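PDB 1Q5D: P450 epoxidase from Sorangium cellulosum, which is a cytochrome P450, a helix-rich haem protein that encloses protoporphyrin IX with its iron inside a single chain. Local coordinates for residues 261-267 against 403-409; 292-296 against 355-359; 295-301 against 330-335. All blocks are in the same frame, centred on the assembly; numbering follows the deposited sequence.

Interaction 1: 261-267 against 403-409; sequences YLIAFAV and FRNIESL. With EPB (7,11-dihydroxy-8,8,10,12,16-pentamethyl-3-[1-methyl-2-(2-methyl-thiazol-4-yl)vinyl]-4,17-dioxabicyclo[14.1.0]heptadecane-5,9-dione), chain C.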
# COMPACT_ATOMS: atom_id res chain seq x y z
N TYR A 261 4.61 1.32 -6.19
CA TYR A 261 3.87 0.61 -7.23
C TYR A 261 2.77 1.46 -7.87
O TYR A 261 2.52 1.36 -9.05
CB TYR A 261 3.36 -0.74 -6.72
CG TYR A 261 4.54 -1.60 -6.32
CD1 TYR A 261 5.62 -1.74 -7.18
CD2 TYR A 261 4.60 -2.22 -5.08
CE1 TYR A 261 6.72 -2.50 -6.82
CE2 TYR A 261 5.71 -2.97 -4.72
CZ TYR A 261 6.76 -3.10 -5.60
OH TYR A 261 7.86 -3.84 -5.28
N LEU A 262 2.16 2.33 -7.08
CA LEU A 262 1.19 3.27 -7.66
C LEU A 262 1.82 4.12 -8.77
O LEU A 262 1.28 4.23 -9.90
CB LEU A 262 0.61 4.17 -6.56
CG LEU A 262 -0.23 5.37 -7.03
CD1 LEU A 262 -1.38 4.87 -7.92
CD2 LEU A 262 -0.79 6.13 -5.83
N ILE A 263 2.97 4.70 -8.45
CA ILE A 263 3.70 5.51 -9.40
C ILE A 263 4.10 4.68 -10.62
O ILE A 263 3.89 5.09 -11.76
CB ILE A 263 4.96 6.14 -8.73
CG1 ILE A 263 4.53 7.14 -7.65
CG2 ILE A 263 5.83 6.82 -9.77
CD1 ILE A 263 5.64 7.61 -6.72
N ALA A 264 4.67 3.50 -10.38
CA ALA A 264 5.09 2.64 -11.49
C ALA A 264 3.91 2.17 -12.34
O ALA A 264 3.95 2.23 -13.57
CB ALA A 264 5.91 1.45 -10.98
N PHE A 265 2.85 1.71 -11.67
CA PHE A 265 1.67 1.23 -12.38
C PHE A 265 1.02 2.40 -13.16
O PHE A 265 0.47 2.21 -14.24
CB PHE A 265 0.65 0.66 -11.39
CG PHE A 265 0.81 -0.82 -11.09
CD1 PHE A 265 2.00 -1.34 -10.62
CD2 PHE A 265 -0.26 -1.67 -11.26
CE1 PHE A 265 2.12 -2.72 -10.32
CE2 PHE A 265 -0.15 -3.05 -10.97
CZ PHE A 265 1.05 -3.56 -10.50
N ALA A 266 1.07 3.60 -12.60
CA ALA A 266 0.47 4.76 -13.27
C ALA A 266 1.18 5.05 -14.58
O ALA A 266 0.53 5.22 -15.62
CB ALA A 266 0.46 6.00 -12.36
N VAL A 267 2.51 5.08 -14.54
CA VAL A 267 3.32 5.31 -15.74
C VAL A 267 3.10 4.20 -16.75
O VAL A 267 2.91 4.46 -17.94
CB VAL A 267 4.84 5.42 -15.40
CG1 VAL A 267 5.68 5.30 -16.66
CG2 VAL A 267 5.15 6.74 -14.65
N PHE A 403 2.04 -7.80 -3.09
CA PHE A 403 1.91 -6.92 -4.23
C PHE A 403 2.22 -7.62 -5.53
O PHE A 403 3.07 -8.53 -5.58
CB PHE A 403 2.88 -5.74 -4.10
CG PHE A 403 2.64 -4.88 -2.89
CD1 PHE A 403 3.61 -4.74 -1.92
CD2 PHE A 403 1.44 -4.18 -2.76
CE1 PHE A 403 3.40 -3.93 -0.81
CE2 PHE A 403 1.21 -3.37 -1.66
CZ PHE A 403 2.19 -3.25 -0.68
N ARG A 404 1.57 -7.16 -6.58
CA ARG A 404 1.99 -7.49 -7.93
C ARG A 404 3.18 -6.56 -8.21
O ARG A 404 3.06 -5.58 -8.96
CB ARG A 404 0.85 -7.24 -8.93
CG ARG A 404 -0.49 -7.93 -8.57
CD ARG A 404 -1.70 -7.45 -9.42
NE ARG A 404 -1.33 -7.39 -10.83
CZ ARG A 404 -1.81 -6.51 -11.70
NH1 ARG A 404 -2.72 -5.62 -11.32
NH2 ARG A 404 -1.39 -6.52 -12.96
N ASN A 405 4.34 -6.88 -7.61
CA ASN A 405 5.47 -5.96 -7.59
C ASN A 405 6.20 -5.88 -8.93
O ASN A 405 6.66 -6.90 -9.46
CB ASN A 405 6.45 -6.32 -6.46
CG ASN A 405 7.00 -7.76 -6.57
OD1 ASN A 405 6.25 -8.71 -6.82
ND2 ASN A 405 8.32 -7.91 -6.37
N ILE A 406 6.30 -4.67 -9.48
CA ILE A 406 7.11 -4.46 -10.67
C ILE A 406 8.55 -4.25 -10.26
O ILE A 406 8.86 -3.34 -9.47
CB ILE A 406 6.62 -3.23 -11.47
CG1 ILE A 406 5.18 -3.43 -11.93
CG2 ILE A 406 7.52 -3.03 -12.68
CD1 ILE A 406 4.57 -2.18 -12.62
N GLU A 407 9.44 -5.09 -10.77
CA GLU A 407 10.85 -5.02 -10.43
C GLU A 407 11.60 -4.02 -11.31
O GLU A 407 12.54 -3.37 -10.86
CB GLU A 407 11.49 -6.41 -10.52
CG GLU A 407 10.93 -7.37 -9.49
CD GLU A 407 11.51 -8.78 -9.59
OE1 GLU A 407 11.50 -9.48 -8.57
OE2 GLU A 407 11.96 -9.17 -10.68
N SER A 408 11.18 -3.90 -12.56
CA SER A 408 11.77 -2.95 -13.50
C SER A 408 10.75 -2.50 -14.54
O SER A 408 9.91 -3.28 -14.99
CB SER A 408 13.02 -3.56 -14.18
OG SER A 408 12.67 -4.68 -14.96
N LEU A 409 10.81 -1.22 -14.88
CA LEU A 409 9.95 -0.61 -15.88
C LEU A 409 10.85 0.27 -16.73
O LEU A 409 11.07 1.45 -16.43
CB LEU A 409 8.85 0.22 -15.21
CG LEU A 409 7.84 0.92 -16.12
CD1 LEU A 409 7.32 -0.03 -17.17
CD2 LEU A 409 6.69 1.54 -15.31
O16 EPB C . 2.53 -4.08 2.81
C51 EPB C . -1.62 -2.93 0.64
O41 EPB C . -1.49 -0.84 2.31
C5 EPB C . -1.66 -2.19 1.93
C4 EPB C . -0.46 -1.66 2.87
C16 EPB C . 1.71 -4.64 3.45
O1 EPB C . 0.86 -4.07 4.38
C2 EPB C . 0.91 -2.56 4.74
C3 EPB C . -0.45 -1.91 4.28
C20 EPB C . 1.09 -2.61 6.31
C21 EPB C . 2.47 -3.09 6.70
C22 EPB C . 0.10 -2.25 7.18
C23 EPB C . 0.02 -2.25 8.64
N26 EPB C . 0.67 -3.25 9.35
C25 EPB C . 0.47 -3.11 10.68
C27 EPB C . 1.10 -4.08 11.61
C24 EPB C . -0.67 -1.40 9.42
S1 EPB C . -0.51 -1.81 11.07
C15 EPB C . 1.52 -6.17 3.30
C14 EPB C . 1.34 -6.99 4.66
O14 EPB C . 2.46 -6.59 5.42
C13 EPB C . 1.13 -8.59 4.52
C29 EPB C . 2.42 -9.21 3.87
C30 EPB C . 1.04 -9.22 5.91
C12 EPB C . -0.14 -8.97 3.57
O12 EPB C . 0.02 -9.65 2.50
C11 EPB C . -1.64 -8.54 3.84
C28 EPB C . -2.45 -9.84 3.68
C10 EPB C . -1.86 -7.23 3.14
O10 EPB C . -1.93 -7.43 1.69
C9 EPB C . -3.16 -6.67 3.68
C91 EPB C . -3.02 -6.40 5.10
C8 EPB C . -3.54 -5.32 3.17
C7 EPB C . -2.48 -4.61 2.24
C6 EPB C . -2.29 -3.23 3.08
O HOH W 1 10.23 -3.51 -7.13
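Helix 257-272, the C-terminal part of the long central helix of the P450 fold, lies against the chain entering strand 406-412. Apolar contacts dominate. Ile406 CD1 meets Phe265 CD1 at 3.4 Å and Ala264 CB at 4.2 Å; farther along the helix, Leu409 CD2 lies 4.1 Å from Val267 CG1, and the same methyl sits against a carbonyl, Ala264 O, at 3.3 Å. Aromatic contacts take over at the other end. Tyr261, which buries the most surface, receives Asn405 CA over its ring face, a CH-pi contact at 4.0 Å to the centroid. It meets the Phe403 ring obliquely (centroids 5.5 Å apart, planes at 52°), and Phe403 CZ in turn lies 3.6 Å from EPB O16. The edge of the Phe265 ring touches Arg404 O (CZ to O, 3.2 Å), while Phe265 CE2 lies over the face of the Arg404 guanidinium, whose NH1 forms a salt bridge with Asp298. The polar link is indirect: a water lies 3.0 Å from Tyr261 OH and donates to Ile406 O at 2.7 Å. The chemistry implies a close fit of the helix to the loop and the start of the strand through apolar and aromatic surfaces, with Phe403 carrying it to the EPB pocket.

Interaction 2: 292-296 against 355-359; sequences DEVLR and SLAYG. With HEM (protoporphyrin IX containing Fe), chain B.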
# COMPACT_ATOMS: atom_id res chain seq x y z
N ASP A 292 -6.53 7.35 -9.55
CA ASP A 292 -7.50 6.51 -8.84
C ASP A 292 -7.95 5.36 -9.74
O ASP A 292 -8.16 4.22 -9.28
CB ASP A 292 -8.69 7.33 -8.36
CG ASP A 292 -8.32 8.32 -7.26
OD1 ASP A 292 -7.34 8.07 -6.53
OD2 ASP A 292 -8.96 9.37 -7.05
N GLU A 293 -8.13 5.66 -11.01
CA GLU A 293 -8.50 4.63 -11.98
C GLU A 293 -7.37 3.61 -12.20
O GLU A 293 -7.62 2.47 -12.54
CB GLU A 293 -8.94 5.27 -13.31
CG GLU A 293 -9.08 4.31 -14.48
CD GLU A 293 -10.28 3.38 -14.37
OE1 GLU A 293 -10.71 2.84 -15.41
OE2 GLU A 293 -10.80 3.21 -13.26
N VAL A 294 -6.12 4.02 -12.00
CA VAL A 294 -5.01 3.07 -12.11
C VAL A 294 -5.22 1.95 -11.09
O VAL A 294 -5.11 0.76 -11.43
CB VAL A 294 -3.64 3.73 -11.87
CG1 VAL A 294 -2.55 2.65 -11.63
CG2 VAL A 294 -3.25 4.59 -13.04
N LEU A 295 -5.56 2.33 -9.86
CA LEU A 295 -5.77 1.36 -8.78
C LEU A 295 -7.07 0.59 -8.90
O LEU A 295 -7.19 -0.52 -8.38
CB LEU A 295 -5.70 2.02 -7.40
CG LEU A 295 -4.32 2.55 -7.01
CD1 LEU A 295 -4.35 3.18 -5.66
CD2 LEU A 295 -3.25 1.44 -7.06
N ARG A 296 -8.04 1.19 -9.57
CA ARG A 296 -9.32 0.53 -9.82
C ARG A 296 -9.15 -0.52 -10.93
O ARG A 296 -9.55 -1.68 -10.78
CB ARG A 296 -10.38 1.60 -10.18
CG ARG A 296 -11.84 1.14 -10.09
CD ARG A 296 -12.28 0.16 -11.21
NE ARG A 296 -11.89 0.56 -12.57
CZ ARG A 296 -11.99 -0.23 -13.64
NH1 ARG A 296 -12.44 -1.47 -13.51
NH2 ARG A 296 -11.64 0.21 -14.85
N SER A 355 -14.30 2.69 -6.11
CA SER A 355 -13.04 1.95 -5.92
C SER A 355 -12.78 1.70 -4.43
O SER A 355 -12.95 2.60 -3.62
CB SER A 355 -11.88 2.69 -6.58
OG SER A 355 -10.64 2.03 -6.33
N LEU A 356 -12.39 0.47 -4.08
CA LEU A 356 -12.07 0.10 -2.68
C LEU A 356 -10.55 0.04 -2.44
O LEU A 356 -10.09 -0.40 -1.37
CB LEU A 356 -12.68 -1.27 -2.32
CG LEU A 356 -14.18 -1.48 -2.48
CD1 LEU A 356 -14.54 -2.97 -2.58
CD2 LEU A 356 -14.91 -0.86 -1.32
N ALA A 357 -9.80 0.50 -3.42
CA ALA A 357 -8.33 0.46 -3.42
C ALA A 357 -7.69 0.97 -2.12
O ALA A 357 -6.65 0.46 -1.69
CB ALA A 357 -7.79 1.21 -4.64
N TYR A 358 -8.31 1.96 -1.49
CA TYR A 358 -7.78 2.51 -0.23
C TYR A 358 -8.61 2.09 0.97
O TYR A 358 -8.50 2.69 2.04
CB TYR A 358 -7.69 4.03 -0.28
CG TYR A 358 -6.66 4.55 -1.25
CD1 TYR A 358 -7.03 4.95 -2.53
CD2 TYR A 358 -5.32 4.66 -0.89
CE1 TYR A 358 -6.08 5.45 -3.42
CE2 TYR A 358 -4.36 5.14 -1.79
CZ TYR A 358 -4.76 5.54 -3.04
OH TYR A 358 -3.84 6.04 -3.94
N GLY A 359 -9.45 1.06 0.80
CA GLY A 359 -10.19 0.50 1.90
C GLY A 359 -11.49 1.24 2.21
O GLY A 359 -11.83 2.21 1.53
CHA HEM B . -4.33 0.97 5.46
CHB HEM B . -3.93 0.88 0.66
CHC HEM B . -0.57 4.39 0.87
CHD HEM B . -0.56 4.05 5.66
C1A HEM B . -4.57 0.71 4.14
C2A HEM B . -5.62 -0.15 3.62
C3A HEM B . -5.49 -0.19 2.30
C4A HEM B . -4.38 0.65 1.93
CMA HEM B . -6.40 -0.99 1.32
CAA HEM B . -6.67 -0.88 4.48
CBA HEM B . -6.26 -2.33 4.72
CGA HEM B . -7.37 -3.04 5.48
O1A HEM B . -7.17 -4.23 5.90
O2A HEM B . -8.45 -2.42 5.70
C1B HEM B . -2.99 1.82 0.34
C2B HEM B . -2.61 2.13 -1.02
C3B HEM B . -1.69 3.07 -0.97
C4B HEM B . -1.44 3.41 0.42
CMB HEM B . -3.14 1.47 -2.32
CAB HEM B . -1.06 3.66 -2.24
CBB HEM B . 0.11 4.29 -2.22
C1C HEM B . -0.30 4.65 2.18
C2C HEM B . 0.60 5.66 2.69
C3C HEM B . 0.59 5.56 4.02
C4C HEM B . -0.31 4.48 4.38
CMC HEM B . 1.38 6.66 1.78
CAC HEM B . 1.35 6.36 5.09
CBC HEM B . 1.96 7.51 4.78
C1D HEM B . -1.52 3.15 6.04
C2D HEM B . -1.71 2.71 7.39
C3D HEM B . -2.89 1.76 7.34
C4D HEM B . -3.27 1.70 5.95
CMD HEM B . -0.91 3.15 8.62
CAD HEM B . -3.54 1.03 8.52
CBD HEM B . -4.85 1.78 8.79
CGD HEM B . -5.62 1.14 9.92
O1D HEM B . -5.53 -0.11 10.04
O2D HEM B . -6.30 1.86 10.70
NA HEM B . -3.83 1.19 3.08
NB HEM B . -2.27 2.62 1.22
NC HEM B . -0.82 3.95 3.24
ND HEM B . -2.45 2.53 5.21
FE HEM B . -2.45 2.68 3.16
O HOH W 2 -4.72 6.89 -6.45
O HOH W 3 -8.73 3.92 -6.69
O HOH W 4 -1.00 1.03 3.12
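Leu295, on helix 287-297 (helix K of the P450 fold), buries the most surface here and packs on the loop leading to the haem. Its CB rests 3.6 Å from Ala357 CB, and its CD1 reaches Tyr358 CZ at 3.5 Å and HEM CMB at 3.9 Å, so one side chain fills the space between helix, loop and porphyrin. Ser355 is next. Its CB meets Arg296 CG at 3.8 Å, and its OG lies 2.7 Å from a water that donates to Asp292 O at 2.7 Å; OG also accepts a weak bond from Ala357 N (3.4 Å). The Tyr358 ring touches the haem obliquely, CE2 to HEM C3B at 3.5 Å. Its OH lies 2.8 Å from a second water, which donates to Asp292 OD1 at 2.9 Å, an oxygen also in a salt bridge with Arg372. Tyr358 opens the sequence leading to Cys365, the probable thiolate ligand of the iron, and a type I turn runs from Leu356 to Gly359, whose positive phi suits glycine. On the helix, Glu293 and Arg296 are the ExxR pair of P450s: Arg296 NH2 bonds Glu293 OE1 at 2.8 Å and NE bonds OE2 at 2.9 Å, with Arg350 as the third member of the charged cluster. The chemistry implies a mixed join: apolar contacts of Leu295 with Ala357, Tyr358 and the porphyrin, and two waters linking Asp292 to Tyr358 and Ser355.

Interaction 3: 295-301 against 330-335; sequences LRFDNIL and IPSALR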
# COMPACT_ATOMS: atom_id res chain seq x y z
N LEU A 295 -5.56 2.33 -9.86
CA LEU A 295 -5.77 1.36 -8.78
C LEU A 295 -7.07 0.59 -8.90
O LEU A 295 -7.19 -0.52 -8.38
CB LEU A 295 -5.70 2.02 -7.40
CG LEU A 295 -4.32 2.55 -7.01
CD1 LEU A 295 -4.35 3.18 -5.66
CD2 LEU A 295 -3.25 1.44 -7.06
N ARG A 296 -8.04 1.19 -9.57
CA ARG A 296 -9.32 0.53 -9.82
C ARG A 296 -9.15 -0.52 -10.93
O ARG A 296 -9.55 -1.68 -10.78
CB ARG A 296 -10.38 1.60 -10.18
CG ARG A 296 -11.84 1.14 -10.09
CD ARG A 296 -12.28 0.16 -11.21
NE ARG A 296 -11.89 0.56 -12.57
CZ ARG A 296 -11.99 -0.23 -13.64
NH1 ARG A 296 -12.44 -1.47 -13.51
NH2 ARG A 296 -11.64 0.21 -14.85
N PHE A 297 -8.53 -0.11 -12.03
CA PHE A 297 -8.42 -0.94 -13.22
C PHE A 297 -7.33 -2.00 -13.04
O PHE A 297 -7.50 -3.16 -13.47
CB PHE A 297 -8.06 -0.08 -14.44
CG PHE A 297 -7.64 -0.87 -15.65
CD1 PHE A 297 -8.56 -1.65 -16.33
CD2 PHE A 297 -6.35 -0.79 -16.14
CE1 PHE A 297 -8.19 -2.37 -17.45
CE2 PHE A 297 -5.97 -1.51 -17.27
CZ PHE A 297 -6.89 -2.30 -17.93
N ASP A 298 -6.24 -1.61 -12.40
CA ASP A 298 -5.07 -2.49 -12.30
C ASP A 298 -4.51 -2.49 -10.90
O ASP A 298 -3.38 -2.04 -10.67
CB ASP A 298 -4.01 -2.01 -13.29
CG ASP A 298 -3.05 -3.11 -13.71
OD1 ASP A 298 -3.24 -4.30 -13.36
OD2 ASP A 298 -2.05 -2.84 -14.40
N ASN A 299 -5.30 -2.98 -9.96
CA ASN A 299 -4.95 -2.87 -8.56
C ASN A 299 -3.63 -3.56 -8.28
O ASN A 299 -3.38 -4.68 -8.77
CB ASN A 299 -6.04 -3.49 -7.69
CG ASN A 299 -5.82 -3.18 -6.23
OD1 ASN A 299 -5.36 -4.04 -5.46
ND2 ASN A 299 -6.16 -1.94 -5.84
N ILE A 300 -2.80 -2.89 -7.48
CA ILE A 300 -1.45 -3.38 -7.17
C ILE A 300 -1.38 -4.57 -6.22
O ILE A 300 -0.30 -5.18 -6.05
CB ILE A 300 -0.59 -2.24 -6.54
CG1 ILE A 300 -1.21 -1.80 -5.20
CG2 ILE A 300 -0.36 -1.10 -7.54
CD1 ILE A 300 -0.34 -0.87 -4.32
N LEU A 301 -2.49 -4.89 -5.57
CA LEU A 301 -2.51 -6.00 -4.61
C LEU A 301 -2.59 -7.33 -5.35
O LEU A 301 -3.39 -7.49 -6.27
CB LEU A 301 -3.68 -5.89 -3.64
CG LEU A 301 -3.61 -4.72 -2.66
CD1 LEU A 301 -4.82 -4.66 -1.72
CD2 LEU A 301 -2.30 -4.86 -1.87
N ILE A 330 -9.29 -8.01 -3.82
CA ILE A 330 -9.46 -6.64 -4.30
C ILE A 330 -9.39 -6.43 -5.80
O ILE A 330 -10.24 -5.75 -6.35
CB ILE A 330 -8.49 -5.66 -3.58
CG1 ILE A 330 -8.69 -5.69 -2.06
CG2 ILE A 330 -8.61 -4.26 -4.14
CD1 ILE A 330 -10.08 -5.40 -1.58
N PRO A 331 -8.37 -6.95 -6.49
CA PRO A 331 -8.26 -6.75 -7.93
C PRO A 331 -9.44 -7.36 -8.67
O PRO A 331 -9.75 -6.92 -9.77
CB PRO A 331 -6.97 -7.50 -8.31
CG PRO A 331 -6.26 -7.66 -7.05
CD PRO A 331 -7.25 -7.75 -5.95
N SER A 332 -10.09 -8.35 -8.07
CA SER A 332 -11.26 -8.98 -8.65
C SER A 332 -12.52 -8.14 -8.44
O SER A 332 -13.24 -7.83 -9.39
CB SER A 332 -11.49 -10.36 -8.04
OG SER A 332 -12.68 -10.94 -8.59
N ALA A 333 -12.77 -7.78 -7.20
CA ALA A 333 -13.91 -6.95 -6.86
C ALA A 333 -13.89 -5.67 -7.71
O ALA A 333 -14.94 -5.15 -8.08
CB ALA A 333 -13.88 -6.61 -5.35
N LEU A 334 -12.70 -5.18 -8.04
CA LEU A 334 -12.59 -3.92 -8.75
C LEU A 334 -12.76 -4.10 -10.24
O LEU A 334 -12.78 -3.12 -10.98
CB LEU A 334 -11.27 -3.19 -8.41
CG LEU A 334 -11.16 -2.80 -6.93
CD1 LEU A 334 -9.99 -1.87 -6.65
CD2 LEU A 334 -12.47 -2.18 -6.41
N ARG A 335 -12.92 -5.35 -10.68
CA ARG A 335 -13.31 -5.62 -12.06
C ARG A 335 -14.75 -6.12 -12.18
O ARG A 335 -15.15 -6.68 -13.19
CB ARG A 335 -12.36 -6.63 -12.73
CG ARG A 335 -10.97 -6.09 -13.02
CD ARG A 335 -10.92 -5.03 -14.10
NE ARG A 335 -9.55 -4.71 -14.49
CZ ARG A 335 -8.89 -5.29 -15.48
NH1 ARG A 335 -9.47 -6.23 -16.22
NH2 ARG A 335 -7.64 -4.92 -15.74
O HOH W 5 -8.19 -4.12 -10.38
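Two arginines, one from each segment, supply the direct hydrogen bonds between 295-301 and 330-335. Arg296 NH1 donates to Leu334 O at 3.0 Å and also to Pro343 O, while its NE and NH2 are taken by Glu293 in a salt bridge. In return, Arg335 NE and NH2 both donate to Phe297 O, at 2.8 and 2.9 Å, using a carbonyl at the end of the helix; its NH1 forms a salt bridge with Asp344. The NH2 of Arg335 also lies over one face of the Phe297 ring, 3.1 Å from CE1. Although Arg296 NH1 and Arg335 NE approach to 4.5 Å, each cation has its own acidic partner. A water bridges the backbones, donating to Arg296 O (2.8 Å) and Pro331 O (3.3 Å) and accepting from Asn299 N (3.1 Å). Asn299 satisfies itself locally: ND2 donates to Leu295 O at 3.1 Å, and OD1 accepts from Leu301 N at 3.0 Å, closing an Asx turn as the chain leaves the helix. Leu301 O is the exception, lying 3.0 Å from Pro331 CG with no polar partner in the model. Leu334 CD1 lies against the Asn299 amide, 3.9 Å from ND2, and Leu301 CD1 makes an apolar contact with Ile330 CG1 at 4.0 Å. The Leu301 side chain comes to about 3 Å from EPB between nearest atoms. The arrangement is that of the P450 fold where the end of helix K meets the short helix K', 330-333, which directly follows strand 325-329 of the mixed sheet.

All three contacts are buried, though interactions 2 and 3 include partly exposed residues (Asp292 and Ser355; Phe297). Interactions 2 and 3 share Leu295 and Arg296 of helix 287-297, and their centres lie about 7 Å apart. Interaction 1 uses helix 257-272, which packs on helix 287-297 with Leu262 CD1 3.8 Å from Leu295 CG. A salt bridge, Arg404 NH1 to Asp298 OD1 at 2.5 Å, joins interaction 1 to interaction 3. Each contact has a bridging water; interactions 1 and 2 otherwise join by apolar and aromatic contacts near EPB and the haem, and of the three only interaction 3 has direct hydrogen bonds between its segments, where helix 287-297 ends.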